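Local coordinates for uncharacterized protein (Aeromonas hydrophila J-1, PDB 6R1J) that is a soluble form of the AhlC component of a tripartite alpha-pore-forming toxin, a system that probably assembles into pores in target-cell membranes, at residues V31-N36 against Q198-Q203; V125-T130 against N188-Q193. The protein carries 3 engineered substitutions. All coordinates share one frame; numbering follows the deposited sequence.

Contact 1 of 2, residues V31-N36 against Q198-Q203; sequences VNIQQN and QGFLGQ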
loop_
_atom_site.group_PDB
_atom_site.type_symbol
_atom_site.label_atom_id
_atom_site.label_comp_id
_atom_site.label_asym_id
_atom_site.label_seq_id
_atom_site.Cartn_x
_atom_site.Cartn_y
_atom_site.Cartn_z
ATOM N N VAL A 31 20.908 5.188 4.554
ATOM C CA VAL A 31 22.130 4.835 5.317
ATOM C C VAL A 31 22.001 5.349 6.755
ATOM O O VAL A 31 22.448 4.638 7.664
ATOM C CB VAL A 31 23.404 5.344 4.616
ATOM C CG1 VAL A 31 24.628 5.006 5.440
ATOM C CG2 VAL A 31 23.534 4.735 3.243
ATOM N N ASN A 32 21.417 6.524 6.988
ATOM C CA ASN A 32 21.159 7.044 8.346
ATOM C C ASN A 32 20.351 6.021 9.165
ATOM O O ASN A 32 20.735 5.722 10.289
ATOM C CB ASN A 32 20.407 8.360 8.319
ATOM C CG ASN A 32 21.225 9.524 7.780
ATOM O OD1 ASN A 32 22.414 9.376 7.483
ATOM N ND2 ASN A 32 20.562 10.651 7.594
ATOM N N ILE A 33 19.294 5.462 8.586
ATOM C CA ILE A 33 18.397 4.492 9.296
ATOM C C ILE A 33 19.163 3.190 9.509
ATOM O O ILE A 33 19.016 2.588 10.594
ATOM C CB ILE A 33 17.111 4.262 8.469
ATOM C CG1 ILE A 33 16.323 5.550 8.354
ATOM C CG2 ILE A 33 16.274 3.142 9.064
ATOM C CD1 ILE A 33 15.178 5.512 7.362
ATOM N N GLN A 34 19.875 2.718 8.485
ATOM C CA GLN A 34 20.660 1.449 8.556
ATOM C C GLN A 34 21.617 1.538 9.747
ATOM O O GLN A 34 21.737 0.548 10.531
ATOM C CB GLN A 34 21.445 1.177 7.268
ATOM C CG GLN A 34 20.572 0.727 6.091
ATOM C CD GLN A 34 21.361 0.360 4.856
ATOM O OE1 GLN A 34 22.331 1.031 4.537
ATOM N NE2 GLN A 34 20.974 -0.704 4.153
ATOM N N GLN A 35 22.274 2.677 9.913
ATOM C CA GLN A 35 23.255 2.833 11.017
ATOM C C GLN A 35 22.495 2.871 12.352
ATOM O O GLN A 35 22.958 2.278 13.300
ATOM C CB GLN A 35 24.090 4.090 10.800
ATOM C CG GLN A 35 25.042 3.925 9.620
ATOM C CD GLN A 35 26.124 2.934 9.962
ATOM O OE1 GLN A 35 26.759 3.034 11.019
ATOM N NE2 GLN A 35 26.304 1.967 9.078
ATOM N N ASN A 36 21.437 3.665 12.426
ATOM C CA ASN A 36 20.575 3.817 13.623
ATOM C C ASN A 36 20.062 2.437 14.062
ATOM O O ASN A 36 20.278 2.082 15.213
ATOM C CB ASN A 36 19.435 4.783 13.303
ATOM C CG ASN A 36 18.550 5.117 14.475
ATOM O OD1 ASN A 36 18.668 4.506 15.534
ATOM N ND2 ASN A 36 17.727 6.145 14.308
ATOM N N GLN A 198 10.619 1.975 -2.068
ATOM C CA GLN A 198 9.312 1.644 -1.422
ATOM C C GLN A 198 9.511 0.393 -0.541
ATOM O O GLN A 198 9.021 0.344 0.614
ATOM C CB GLN A 198 8.245 1.408 -2.489
ATOM C CG GLN A 198 7.815 2.686 -3.209
ATOM C CD GLN A 198 6.990 2.390 -4.446
ATOM O OE1 GLN A 198 7.139 1.334 -5.068
ATOM N NE2 GLN A 198 6.122 3.327 -4.840
ATOM N N GLY A 199 10.198 -0.614 -1.057
ATOM C CA GLY A 199 10.489 -1.833 -0.280
ATOM C C GLY A 199 11.236 -1.473 0.989
ATOM O O GLY A 199 10.880 -1.952 2.098
ATOM N N PHE A 200 12.260 -0.642 0.884
ATOM C CA PHE A 200 13.061 -0.230 2.062
ATOM C C PHE A 200 12.193 0.513 3.079
ATOM O O PHE A 200 12.253 0.259 4.284
ATOM C CB PHE A 200 14.231 0.648 1.597
ATOM C CG PHE A 200 15.083 1.093 2.735
ATOM C CD1 PHE A 200 16.119 0.292 3.200
ATOM C CD2 PHE A 200 14.910 2.350 3.298
ATOM C CE1 PHE A 200 16.929 0.732 4.244
ATOM C CE2 PHE A 200 15.729 2.780 4.336
ATOM C CZ PHE A 200 16.739 1.975 4.806
ATOM N N LEU A 201 11.423 1.492 2.621
ATOM C CA LEU A 201 10.525 2.249 3.523
ATOM C C LEU A 201 9.482 1.322 4.195
ATOM O O LEU A 201 9.175 1.562 5.342
ATOM C CB LEU A 201 9.835 3.353 2.721
ATOM C CG LEU A 201 10.655 4.635 2.583
ATOM C CD1 LEU A 201 10.069 5.547 1.522
ATOM C CD2 LEU A 201 10.727 5.343 3.930
ATOM N N GLY A 202 8.971 0.326 3.497
ATOM C CA GLY A 202 8.083 -0.706 4.096
ATOM C C GLY A 202 8.772 -1.385 5.278
ATOM O O GLY A 202 8.162 -1.515 6.345
ATOM N N GLN A 203 10.059 -1.689 5.161
ATOM C CA GLN A 203 10.795 -2.360 6.250
ATOM C C GLN A 203 11.090 -1.367 7.355
ATOM O O GLN A 203 10.950 -1.750 8.525
ATOM C CB GLN A 203 12.061 -3.023 5.724
ATOM C CG GLN A 203 11.753 -4.172 4.809
ATOM C CD GLN A 203 10.953 -5.206 5.559
ATOM O OE1 GLN A 203 11.404 -5.728 6.576
ATOM N NE2 GLN A 203 9.766 -5.480 5.050
#

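Contact 2 of 2, residues V125-T130 against N188-Q193; sequences VELQAT and NQIEGQ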
loop_
_atom_site.group_PDB
_atom_site.type_symbol
_atom_site.label_atom_id
_atom_site.label_comp_id
_atom_site.label_asym_id
_atom_site.label_seq_id
_atom_site.Cartn_x
_atom_site.Cartn_y
_atom_site.Cartn_z
ATOM N N VAL A 125 8.813 11.130 -3.929
ATOM C CA VAL A 125 7.893 12.010 -4.698
ATOM C C VAL A 125 8.711 12.701 -5.792
ATOM O O VAL A 125 8.229 12.773 -6.917
ATOM C CB VAL A 125 7.143 12.993 -3.788
ATOM C CG1 VAL A 125 6.233 13.888 -4.608
ATOM C CG2 VAL A 125 6.353 12.274 -2.703
ATOM N N GLU A 126 9.964 13.074 -5.537
ATOM C CA GLU A 126 10.788 13.763 -6.572
ATOM C C GLU A 126 11.148 12.754 -7.676
ATOM O O GLU A 126 11.157 13.156 -8.855
ATOM C CB GLU A 126 11.901 14.583 -5.899
ATOM C CG GLU A 126 11.370 15.724 -5.020
ATOM C CD GLU A 126 10.300 16.639 -5.625
ATOM O OE1 GLU A 126 10.368 16.895 -6.849
ATOM O OE2 GLU A 126 9.379 17.103 -4.867
ATOM N N LEU A 127 11.294 11.464 -7.361
ATOM C CA LEU A 127 11.446 10.409 -8.395
ATOM C C LEU A 127 10.165 10.304 -9.244
ATOM O O LEU A 127 10.298 10.151 -10.472
ATOM C CB LEU A 127 11.740 9.064 -7.732
ATOM C CG LEU A 127 13.084 9.010 -7.010
ATOM C CD1 LEU A 127 13.260 7.674 -6.310
ATOM C CD2 LEU A 127 14.227 9.283 -7.974
ATOM N N GLN A 128 8.981 10.400 -8.640
ATOM C CA GLN A 128 7.684 10.375 -9.386
ATOM C C GLN A 128 7.675 11.561 -10.381
ATOM O O GLN A 128 7.376 11.336 -11.560
ATOM C CB GLN A 128 6.474 10.371 -8.441
ATOM C CG GLN A 128 6.318 9.122 -7.562
ATOM C CD GLN A 128 5.991 7.872 -8.356
ATOM O OE1 GLN A 128 5.324 7.927 -9.380
ATOM N NE2 GLN A 128 6.445 6.711 -7.894
ATOM N N ALA A 129 8.039 12.771 -9.946
ATOM C CA ALA A 129 8.140 13.964 -10.823
ATOM C C ALA A 129 9.107 13.674 -11.965
ATOM O O ALA A 129 8.728 13.870 -13.145
ATOM C CB ALA A 129 8.558 15.193 -10.051
ATOM N N THR A 130 10.293 13.158 -11.648
ATOM C CA THR A 130 11.351 12.820 -12.632
ATOM C C THR A 130 10.825 11.765 -13.621
ATOM O O THR A 130 10.970 11.945 -14.824
ATOM C CB THR A 130 12.636 12.323 -11.948
ATOM O OG1 THR A 130 13.070 13.331 -11.046
ATOM C CG2 THR A 130 13.751 12.030 -12.925
ATOM N N ASN A 188 13.207 2.736 -17.020
ATOM C CA ASN A 188 13.328 1.419 -16.341
ATOM C C ASN A 188 14.138 1.608 -15.050
ATOM O O ASN A 188 13.745 1.067 -13.992
ATOM C CB ASN A 188 13.961 0.352 -17.238
ATOM C CG ASN A 188 13.677 -1.056 -16.736
ATOM O OD1 ASN A 188 12.537 -1.491 -16.790
ATOM N ND2 ASN A 188 14.695 -1.801 -16.338
ATOM N N GLN A 189 15.204 2.398 -15.138
ATOM C CA GLN A 189 16.150 2.665 -14.032
ATOM C C GLN A 189 15.416 3.323 -12.862
ATOM O O GLN A 189 15.589 2.871 -11.724
ATOM C CB GLN A 189 17.290 3.550 -14.550
ATOM C CG GLN A 189 18.206 4.117 -13.480
ATOM C CD GLN A 189 18.980 3.043 -12.766
ATOM O OE1 GLN A 189 19.310 1.999 -13.334
ATOM N NE2 GLN A 189 19.271 3.299 -11.500
ATOM N N ILE A 190 14.649 4.371 -13.128
ATOM C CA ILE A 190 13.959 5.154 -12.072
ATOM C C ILE A 190 12.828 4.283 -11.496
ATOM O O ILE A 190 12.653 4.332 -10.294
ATOM C CB ILE A 190 13.464 6.520 -12.578
ATOM C CG1 ILE A 190 14.590 7.404 -13.130
ATOM C CG2 ILE A 190 12.690 7.243 -11.488
ATOM C CD1 ILE A 190 15.525 7.999 -12.096
ATOM N N GLU A 191 12.137 3.495 -12.307
ATOM C CA GLU A 191 11.083 2.562 -11.805
ATOM C C GLU A 191 11.711 1.601 -10.779
ATOM O O GLU A 191 11.097 1.387 -9.706
ATOM C CB GLU A 191 10.457 1.738 -12.929
ATOM C CG GLU A 191 9.613 2.566 -13.887
ATOM C CD GLU A 191 9.028 1.825 -15.088
ATOM O OE1 GLU A 191 9.595 0.786 -15.503
ATOM O OE2 GLU A 191 7.997 2.283 -15.594
ATOM N N GLY A 192 12.861 1.009 -11.105
ATOM C CA GLY A 192 13.591 0.089 -10.199
ATOM C C GLY A 192 13.985 0.775 -8.889
ATOM O O GLY A 192 13.850 0.154 -7.797
ATOM N N GLN A 193 14.545 1.985 -8.969
ATOM C CA GLN A 193 14.885 2.824 -7.798
ATOM C C GLN A 193 13.618 3.084 -6.988
ATOM O O GLN A 193 13.710 3.099 -5.753
ATOM C CB GLN A 193 15.422 4.216 -8.162
ATOM C CG GLN A 193 16.887 4.200 -8.583
ATOM C CD GLN A 193 17.370 5.496 -9.202
ATOM O OE1 GLN A 193 18.294 5.502 -10.005
ATOM N NE2 GLN A 193 16.725 6.600 -8.880
#

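Contact 1 of 2, residues V31-N36 against Q198-Q203
Ile-33 and Gln-34 on helix 28-70 meet Phe-200 on helix 163-236 where the two helices pass with a full side-chain layer between them: the nearest CA atoms, those of Ile-33 and Leu-201, are 10.0 Å apart, and no hydrogen bond links the two segments. This is helix-to-helix packing inside the elongated, all-helical bundle of an alpha-pore-forming toxin component. The aromatic ring spans the gap. With CG of Phe-200 anti to its backbone nitrogen (chi1 -180°), the ring reaches out from its own helix, and both partners touch it at the rim, near its plane, rather than over a face. CD1 of Ile-33 lies 4.1 Å from CE2 of Phe-200, the two side chains running alongside each other and pointing opposite ways. On the other edge the aliphatic part of Gln-34 does the touching. Beyond CG the glutamine chain runs on extended, and its amide stands 77° from the ring plane. The polar end does not bond across the contact: NE2 is gripped by the backbone oxygens of Phe-23 and Ile-20, which ties this turn of helix 28-70 to the end of helix 5-21 and the link after it. Asp-116 and Asn-117 of helix 78-157 touch Ile-33, while Phe-23 meets Phe-200 edge-to-face and Ile-20 packs on the same residue. The ring is thus held between helix 28-70 and the residues Ile-20 and Phe-23, with CG of Gln-34 lying 4.1 Å from CE1 of Phe-200.

Contact 2 of 2, residues V125-T130 against N188-Q193
Leu-127 and Ile-190 are the closest CA pair across two antiparallel segments, 6.9 Å apart, on the two arms of a long helical hairpin; the short axes come within 10.2 Å, with their N-to-C directions 161° apart. The tight part gathers round Leu-127. CG2 of Ile-190, set anti to the backbone nitrogen, rests 3.9 Å from the backbone O of Leu-127 and 4.3 Å from CB of Leu-127. The side chain of Gln-193 lies nearly perpendicular to that of Leu-127, with NE2 of Gln-193 at 3.8 Å from CD2 of Leu-127, a contact of an amide nitrogen with a methyl group. OE1 of that amide accepts a nearly straight bond (167°) from NE2 of Gln-189, 2.8 Å away on the same helix, which should help to fix how the amide is turned. The Thr-130 end is looser, its CG2 coming only to 4.5 Å from CD1 of Ile-190. OG1 of Thr-130 turns back to Glu-126 O, which also takes the Thr-130 N-H from the opposite face of its carbonyl plane. Gln-189 and Glu-191, flanking Ile-190, are exposed. Glu-126 forms a salt bridge with Arg-122 of the third subunit, and Asn-188 bonds Gln-8 of the second subunit. Within the chain, helices 78-157 and 163-236 continue this packing, Ile-190 against Ile-131 and Leu-134, Leu-127 against Ile-194 and Gln-197.

In the fold
Helix 163-236 serves both contacts, meeting helix 28-70 in contact 1 and helix 78-157 in contact 2, with the contact centres about 18 Å apart. Contact 1 lies about 9 Å from the centre of the chain and is largely buried, an aromatic ring in an apolar setting, with its amide neighbour bonded away from it. Contact 2, about 25 Å from that centre, is a surface contact in a long two-helix part of the molecule, and aliphatic side chains there meet a glutamine amide. Neither has a hydrogen bond across its segments. Both touch the second subunit, but the third subunit is reached from contact 2, where a charged pair joins the chains.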